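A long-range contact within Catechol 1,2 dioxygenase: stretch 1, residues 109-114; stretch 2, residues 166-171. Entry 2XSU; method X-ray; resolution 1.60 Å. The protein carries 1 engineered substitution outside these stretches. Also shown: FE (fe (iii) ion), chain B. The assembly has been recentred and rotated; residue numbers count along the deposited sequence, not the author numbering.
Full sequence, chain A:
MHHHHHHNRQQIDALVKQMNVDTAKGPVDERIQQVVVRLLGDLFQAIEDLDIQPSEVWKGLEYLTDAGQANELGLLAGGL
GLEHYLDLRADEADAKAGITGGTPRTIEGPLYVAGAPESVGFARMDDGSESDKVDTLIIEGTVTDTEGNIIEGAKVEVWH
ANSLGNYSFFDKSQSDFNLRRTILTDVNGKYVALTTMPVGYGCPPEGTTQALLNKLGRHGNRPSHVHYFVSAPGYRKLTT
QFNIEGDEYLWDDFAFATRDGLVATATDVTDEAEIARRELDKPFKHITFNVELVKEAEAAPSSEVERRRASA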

# COMPACT_ATOMS: atom_id res chain seq x y z
N GLY A 109 -14.87 0.10 -11.13
CA GLY A 109 -13.86 1.14 -11.25
C GLY A 109 -13.81 1.96 -9.97
O GLY A 109 -14.63 1.78 -9.07
N PRO A 110 -12.86 2.90 -9.91
CA PRO A 110 -12.63 3.65 -8.69
C PRO A 110 -13.26 5.03 -8.65
O PRO A 110 -12.93 5.81 -7.72
CB PRO A 110 -11.10 3.78 -8.68
CG PRO A 110 -10.73 3.92 -10.10
CD PRO A 110 -11.75 3.03 -10.86
N LEU A 111 -14.16 5.34 -9.58
CA LEU A 111 -14.56 6.76 -9.76
C LEU A 111 -16.05 7.06 -9.50
O LEU A 111 -16.56 8.14 -9.89
CB LEU A 111 -14.13 7.27 -11.15
CG LEU A 111 -12.64 7.09 -11.47
CD1 LEU A 111 -12.34 7.57 -12.91
CD2 LEU A 111 -11.74 7.78 -10.44
N TYR A 112 -16.76 6.15 -8.84
CA TYR A 112 -18.12 6.49 -8.38
C TYR A 112 -18.11 7.61 -7.35
O TYR A 112 -17.22 7.66 -6.48
CB TYR A 112 -18.83 5.26 -7.82
CG TYR A 112 -20.22 5.54 -7.27
CD1 TYR A 112 -21.32 5.70 -8.12
CD2 TYR A 112 -20.43 5.64 -5.89
CE1 TYR A 112 -22.60 5.95 -7.61
CE2 TYR A 112 -21.69 5.88 -5.36
CZ TYR A 112 -22.78 6.03 -6.21
OH TYR A 112 -24.04 6.26 -5.68
N VAL A 113 -19.10 8.50 -7.45
CA VAL A 113 -19.33 9.55 -6.42
C VAL A 113 -20.82 9.52 -5.98
O VAL A 113 -21.70 9.68 -6.81
CB VAL A 113 -18.90 10.96 -6.90
CG1 VAL A 113 -19.13 12.00 -5.75
CG2 VAL A 113 -17.44 10.96 -7.38
N ALA A 114 -21.10 9.37 -4.68
CA ALA A 114 -22.47 9.36 -4.18
C ALA A 114 -22.98 10.80 -4.05
O ALA A 114 -22.19 11.70 -3.84
CB ALA A 114 -22.52 8.65 -2.81
N ASN A 166 -12.17 12.54 -19.04
CA ASN A 166 -12.08 12.93 -17.61
C ASN A 166 -13.44 12.87 -16.90
O ASN A 166 -14.49 13.12 -17.52
CB ASN A 166 -11.51 14.36 -17.46
CG ASN A 166 -10.10 14.51 -18.05
OD1 ASN A 166 -9.77 15.54 -18.67
ND2 ASN A 166 -9.26 13.51 -17.86
N TYR A 167 -13.41 12.57 -15.60
CA TYR A 167 -14.61 12.42 -14.77
C TYR A 167 -14.73 13.59 -13.80
O TYR A 167 -13.72 14.05 -13.24
CB TYR A 167 -14.52 11.14 -13.95
CG TYR A 167 -14.77 9.85 -14.70
CD1 TYR A 167 -15.98 9.18 -14.54
CD2 TYR A 167 -13.79 9.27 -15.49
CE1 TYR A 167 -16.21 7.99 -15.18
CE2 TYR A 167 -14.01 8.06 -16.16
CZ TYR A 167 -15.21 7.43 -15.99
OH TYR A 167 -15.45 6.22 -16.60
N SER A 168 -15.96 14.04 -13.57
CA SER A 168 -16.19 15.11 -12.60
C SER A 168 -15.82 14.64 -11.18
O SER A 168 -15.75 13.43 -10.90
CB SER A 168 -17.64 15.61 -12.66
OG SER A 168 -18.54 14.58 -12.23
N PHE A 169 -15.58 15.65 -10.33
CA PHE A 169 -15.19 15.51 -8.94
C PHE A 169 -13.69 15.29 -8.89
O PHE A 169 -12.98 16.02 -8.20
CB PHE A 169 -16.00 14.45 -8.17
CG PHE A 169 -15.65 14.35 -6.71
CD1 PHE A 169 -16.24 15.21 -5.78
CD2 PHE A 169 -14.71 13.41 -6.27
CE1 PHE A 169 -15.91 15.12 -4.41
CE2 PHE A 169 -14.37 13.32 -4.92
CZ PHE A 169 -14.98 14.18 -3.99
N PHE A 170 -13.21 14.31 -9.64
CA PHE A 170 -11.78 14.08 -9.78
C PHE A 170 -11.10 15.14 -10.64
O PHE A 170 -10.02 15.62 -10.28
CB PHE A 170 -11.53 12.64 -10.27
CG PHE A 170 -12.11 11.63 -9.34
CD1 PHE A 170 -11.41 11.24 -8.20
CD2 PHE A 170 -13.39 11.14 -9.54
CE1 PHE A 170 -11.96 10.36 -7.30
CE2 PHE A 170 -13.95 10.25 -8.65
CZ PHE A 170 -13.23 9.86 -7.51
N ASP A 171 -11.74 15.51 -11.75
CA ASP A 171 -11.37 16.66 -12.57
C ASP A 171 -12.09 17.90 -12.01
O ASP A 171 -13.25 18.13 -12.29
CB ASP A 171 -11.81 16.35 -14.02
CG ASP A 171 -11.65 17.52 -14.98
OD1 ASP A 171 -12.18 17.38 -16.11
OD2 ASP A 171 -11.01 18.55 -14.65
FE FE B . -14.84 4.47 -16.04
O HOH W 1 -13.66 4.15 -14.28

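The two stretches meet through side chains rather than through paired backbones. The nearest CA atoms lie far apart, 7.6 Å between Leu111 CA and Tyr167 CA and 7.7 Å between Val113 CA and Phe169 CA, and no hydrogen bond crosses the contact. The stretches bury 310 Å², both sides summed, and most of the close contacts are apolar, with Leu111 and Val113 facing three aromatic rings.

Asn166 opens stretch 2 without taking part, its CA-to-CB bond pointing away from stretch 1. Tyr167 is the first to engage. Its CB points toward stretch 1, and chi1 of -76° (m) sets the ring beneath Leu111: CD1 of Leu111 sits 3.8 Å from the centroid of the Tyr167 ring, 24° off the ring normal, and comes within 3.4 Å of Tyr167 CD2. A methyl this close over a face is a CH-pi contact, in which weakly polarised C-H bonds meet the pi cloud. The same ring ends in a ligand of the iron: Tyr167 OH lies 1.9 Å from FE, and the oxygen of water 1 is 2.1 Å from FE, with three further ligand atoms elsewhere in the structure. Leu111 thus packs against a metal-bound tyrosine.

Ser168 directs its CB sideways and leaves stretch 1 untouched; its OG is hydrogen-bonded elsewhere in the structure. The chain then turns. Phe169 has a positive phi (83°), and two backbone hydrogen bonds close the local geometry: Asp171 N to Tyr167 O at 2.9 Å, and a weak one from Phe170 N to Ser168 O at 3.0 Å. Within this turn Phe169 and Phe170 both send CB toward stretch 1.

Phe169, with chi1 at -177° (t), meets Val113. CG2 of Val113 is 3.8 Å from Phe169 CD2, while Val113 CG1 lies over one face of the ring, so both valine methyls adjoin it.

Phe170 makes the broadest set of contacts. CD2 of Leu111 stands 3.7 Å from the centroid of its ring and only 8° off the normal, a nearly perpendicular CH-pi approach. With chi1 at -54° (m) and chi2 at 177° (t), Leu111 therefore places one methyl over each of two rings, CD1 on Tyr167 and CD2 on Phe170. Val113 CG2 approaches Phe170 CE2 obliquely at 3.8 Å, and the backbone joins in as Leu111 O reaches to 3.6 Å from Phe170 CE2, a van der Waals contact.

Asp171 closes the stretch out of reach of stretch 1.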